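PDB 5ZQI: alginate lyase AlgAT5 from Defluviitalea, which probably cleaves alginate by beta-elimination, yielding fragments with an unsaturated end. Local coordinates for residues R177-N181 against H182-E186. Sequence-based numbering, arbitrary orientation.
With SO4 (sulfate ion), chain B.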
ATOM      1  N   ARG A 177      -3.648  -4.628  -6.766  1.00  7.14           N
ATOM      2  CA  ARG A 177      -2.742  -4.454  -7.894  1.00  7.48           C
ATOM      3  C   ARG A 177      -3.484  -3.820  -9.062  1.00  7.96           C
ATOM      4  O   ARG A 177      -4.591  -4.242  -9.414  1.00  9.21           O
ATOM      5  CB  ARG A 177      -2.166  -5.800  -8.298  1.00  9.29           C
ATOM      6  CG  ARG A 177      -1.044  -5.738  -9.316  1.00  9.11           C
ATOM      7  CD  ARG A 177      -0.329  -7.115  -9.396  1.00 11.93           C
ATOM      8  NE  ARG A 177       0.704  -7.070 -10.427  1.00 11.75           N
ATOM      9  CZ  ARG A 177       1.991  -7.331 -10.248  1.00 10.89           C
ATOM     10  NH1 ARG A 177       2.426  -7.782  -9.092  1.00 12.94           N
ATOM     11  NH2 ARG A 177       2.816  -7.198 -11.262  1.00 11.79           N
ATOM     12  N   LEU A 178      -2.848  -2.838  -9.691  1.00  8.66           N
ATOM     13  CA  LEU A 178      -3.335  -2.232 -10.928  1.00  8.50           C
ATOM     14  C   LEU A 178      -2.334  -2.527 -12.033  1.00  9.00           C
ATOM     15  O   LEU A 178      -1.146  -2.233 -11.887  1.00  9.32           O
ATOM     16  CB  LEU A 178      -3.534  -0.733 -10.778  1.00  9.29           C
ATOM     17  CG  LEU A 178      -4.132  -0.080 -12.027  1.00  8.98           C
ATOM     18  CD1 LEU A 178      -5.580  -0.428 -12.281  1.00  9.80           C
ATOM     19  CD2 LEU A 178      -3.950   1.452 -11.919  1.00 10.98           C
ATOM     20  N   GLU A 179      -2.816  -3.093 -13.136  1.00  9.86           N
ATOM     21  CA  GLU A 179      -2.032  -3.320 -14.348  1.00 10.58           C
ATOM     22  C   GLU A 179      -2.823  -2.602 -15.442  1.00 11.28           C
ATOM     23  O   GLU A 179      -3.864  -3.094 -15.875  1.00 12.82           O
ATOM     24  CB  GLU A 179      -1.859  -4.807 -14.645  1.00 11.53           C
ATOM     25  CG  GLU A 179      -1.146  -5.540 -13.533  1.00 10.80           C
ATOM     26  CD  GLU A 179      -0.868  -6.977 -13.812  1.00 11.38           C
ATOM     27  OE1 GLU A 179      -1.466  -7.576 -14.738  1.00 14.50           O
ATOM     28  OE2 GLU A 179      -0.050  -7.554 -13.065  1.00 12.86           O
ATOM     29  N   GLY A 180      -2.360  -1.449 -15.868  1.00 14.55           N
ATOM     30  CA  GLY A 180      -3.111  -0.666 -16.846  1.00 16.63           C
ATOM     31  C   GLY A 180      -4.463  -0.238 -16.297  1.00 16.64           C
ATOM     32  O   GLY A 180      -4.541   0.442 -15.262  1.00 17.53           O
ATOM     33  N   ASN A 181      -5.554  -0.636 -16.969  1.00 17.79           N
ATOM     34  CA  ASN A 181      -6.907  -0.364 -16.501  1.00 18.15           C
ATOM     35  C   ASN A 181      -7.520  -1.508 -15.691  1.00 16.34           C
ATOM     36  O   ASN A 181      -8.709  -1.446 -15.359  1.00 16.83           O
ATOM     37  CB  ASN A 181      -7.819  -0.038 -17.705  1.00 21.17           C
ATOM     38  CG  ASN A 181      -7.322   1.128 -18.521  1.00 23.60           C
ATOM     39  OD1 ASN A 181      -6.937   0.976 -19.686  1.00 38.52           O
ATOM     40  ND2 ASN A 181      -7.359   2.319 -17.934  1.00 30.06           N
ATOM     41  N   HIS A 182      -6.721  -2.508 -15.322  1.00 14.62           N
ATOM     42  CA  HIS A 182      -7.171  -3.727 -14.652  1.00 13.45           C
ATOM     43  C   HIS A 182      -6.747  -3.716 -13.182  1.00 11.50           C
ATOM     44  O   HIS A 182      -5.572  -3.920 -12.845  1.00 10.63           O
ATOM     45  CB  HIS A 182      -6.603  -4.945 -15.385  1.00 13.64           C
ATOM     46  CG  HIS A 182      -7.052  -6.252 -14.823  1.00 14.33           C
ATOM     47  ND1 HIS A 182      -6.385  -7.434 -15.071  1.00 17.33           N
ATOM     48  CD2 HIS A 182      -8.135  -6.572 -14.079  1.00 16.13           C
ATOM     49  CE1 HIS A 182      -7.045  -8.424 -14.495  1.00 16.73           C
ATOM     50  NE2 HIS A 182      -8.097  -7.927 -13.876  1.00 15.45           N
ATOM     51  N   LEU A 183      -7.726  -3.495 -12.292  1.00 11.22           N
ATOM     52  CA  LEU A 183      -7.530  -3.457 -10.847  1.00  9.91           C
ATOM     53  C   LEU A 183      -8.053  -4.762 -10.262  1.00  9.40           C
ATOM     54  O   LEU A 183      -9.212  -5.108 -10.479  1.00 10.17           O
ATOM     55  CB  LEU A 183      -8.275  -2.255 -10.281  1.00 10.84           C
ATOM     56  CG  LEU A 183      -8.069  -1.997  -8.808  1.00  9.63           C
ATOM     57  CD1 LEU A 183      -6.665  -1.499  -8.473  1.00  9.45           C
ATOM     58  CD2 LEU A 183      -9.076  -0.986  -8.226  1.00 10.87           C
ATOM     59  N   PHE A 184      -7.200  -5.479  -9.518  1.00  8.65           N
ATOM     60  CA  PHE A 184      -7.526  -6.820  -9.069  1.00  9.28           C
ATOM     61  C   PHE A 184      -6.761  -7.145  -7.796  1.00 10.05           C
ATOM     62  O   PHE A 184      -5.870  -6.412  -7.374  1.00  8.78           O
ATOM     63  CB  PHE A 184      -7.240  -7.863 -10.173  1.00  9.75           C
ATOM     64  CG  PHE A 184      -5.803  -7.955 -10.595  1.00 10.10           C
ATOM     65  CD1 PHE A 184      -5.316  -7.143 -11.587  1.00 12.63           C
ATOM     66  CD2 PHE A 184      -4.948  -8.874 -10.005  1.00 11.68           C
ATOM     67  CE1 PHE A 184      -3.991  -7.221 -11.989  1.00 12.47           C
ATOM     68  CE2 PHE A 184      -3.609  -8.956 -10.396  1.00 10.07           C
ATOM     69  CZ  PHE A 184      -3.144  -8.140 -11.395  1.00 12.68           C
ATOM     70  N   VAL A 185      -7.174  -8.227  -7.148  1.00  8.75           N
ATOM     71  CA  VAL A 185      -6.498  -8.762  -5.973  1.00  8.94           C
ATOM     72  C   VAL A 185      -5.593  -9.885  -6.440  1.00  9.78           C
ATOM     73  O   VAL A 185      -6.053 -10.814  -7.135  1.00 10.00           O
ATOM     74  CB  VAL A 185      -7.489  -9.264  -4.905  1.00  9.06           C
ATOM     75  CG1 VAL A 185      -6.746  -9.660  -3.660  1.00 11.92           C
ATOM     76  CG2 VAL A 185      -8.547  -8.248  -4.638  1.00  9.43           C
ATOM     77  N   GLU A 186      -4.308  -9.795  -6.078  1.00  9.31           N
ATOM     78  CA  GLU A 186      -3.297 -10.795  -6.406  1.00 10.52           C
ATOM     79  C   GLU A 186      -2.876 -11.555  -5.153  1.00 12.77           C
ATOM     80  O   GLU A 186      -2.790 -10.984  -4.055  1.00 11.56           O
ATOM     81  CB  GLU A 186      -2.071 -10.126  -7.039  1.00 11.02           C
ATOM     82  CG  GLU A 186      -1.185 -11.076  -7.806  1.00 13.96           C
ATOM     83  CD  GLU A 186       0.100 -10.426  -8.329  1.00 14.30           C
ATOM     84  OE1 GLU A 186       0.952 -10.014  -7.490  1.00 18.05           O
ATOM     85  OE2 GLU A 186       0.267 -10.328  -9.548  1.00 15.23           O
TER
HETATM   86  S   SO4 B 301       5.971  -9.498 -11.348  1.00 31.57           S
HETATM   87  O1  SO4 B 301       5.869  -9.987 -12.724  1.00 42.31           O
HETATM   88  O2  SO4 B 301       5.244 -10.388 -10.443  1.00 38.68           O
HETATM   89  O3  SO4 B 301       7.375  -9.424 -10.954  1.00 28.25           O
HETATM   90  O4  SO4 B 301       5.368  -8.171 -11.241  1.00 24.16           O
HETATM   91  O   HOH W   1      -3.859  -7.487 -16.201  1.00 16.22           O
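The beta hairpin of strands 172-179 and 182-187, flanked in its sheet of the PL7 beta-sandwich by strands 160-167 and 190-194, shows how a tight turn brings charges together on one face. Arg177 pairs with Phe184 through two backbone hydrogen bonds, and Glu179 with His182 through two more across a type II' turn, whose first inner position is Gly180 with positive phi. Between them the non-hydrogen-bonded pair Leu178 and Leu183 turns to the other face, where Leu178 CD1 packs 3.8 Å from Leu183 CB.

On the charged face the Phe184 ring is the platform. Arg177 CB sits over its face in a CH-pi contact, 4.2 Å from the centroid, while Glu179 comes to the ring edge, CD 3.5 Å from CZ, its carboxylate nearly perpendicular (86°) to the ring. Phe184 CD1 in turn lies over the centre of the His182 imidazole. That ring is held at both nitrogens: ND1 shares a water with Glu179 OE1, and NE2 bonds to Asp194.

With CG anti to the backbone N (chi1 -171°) and the chain extended to NE, Arg177 carries its guanidinium beyond the phenyl ring. NE forms a salt bridge with Glu179 OE2 at 2.8 Å, approaching on the anti side. Glu186 OE2 lies over one guanidinium face while OE1 takes a weak, bent bond from NH1 at 3.1 Å (128°). NH2 donates to sulfate O4 at 2.7 Å, near the guanidinium plane, and is also hydrogen-bonded to His160 ND1; Tyr118 and Lys158 also hold this ion, probably acquired during crystallisation.

With an alanine at Arg177, the Glu179 and Glu186 carboxylates, whose OE2 atoms are 4.5 Å apart, would probably lose the cation they share. Engaged through NE, NH1 and NH2, the guanidinium plausibly offsets their repulsion.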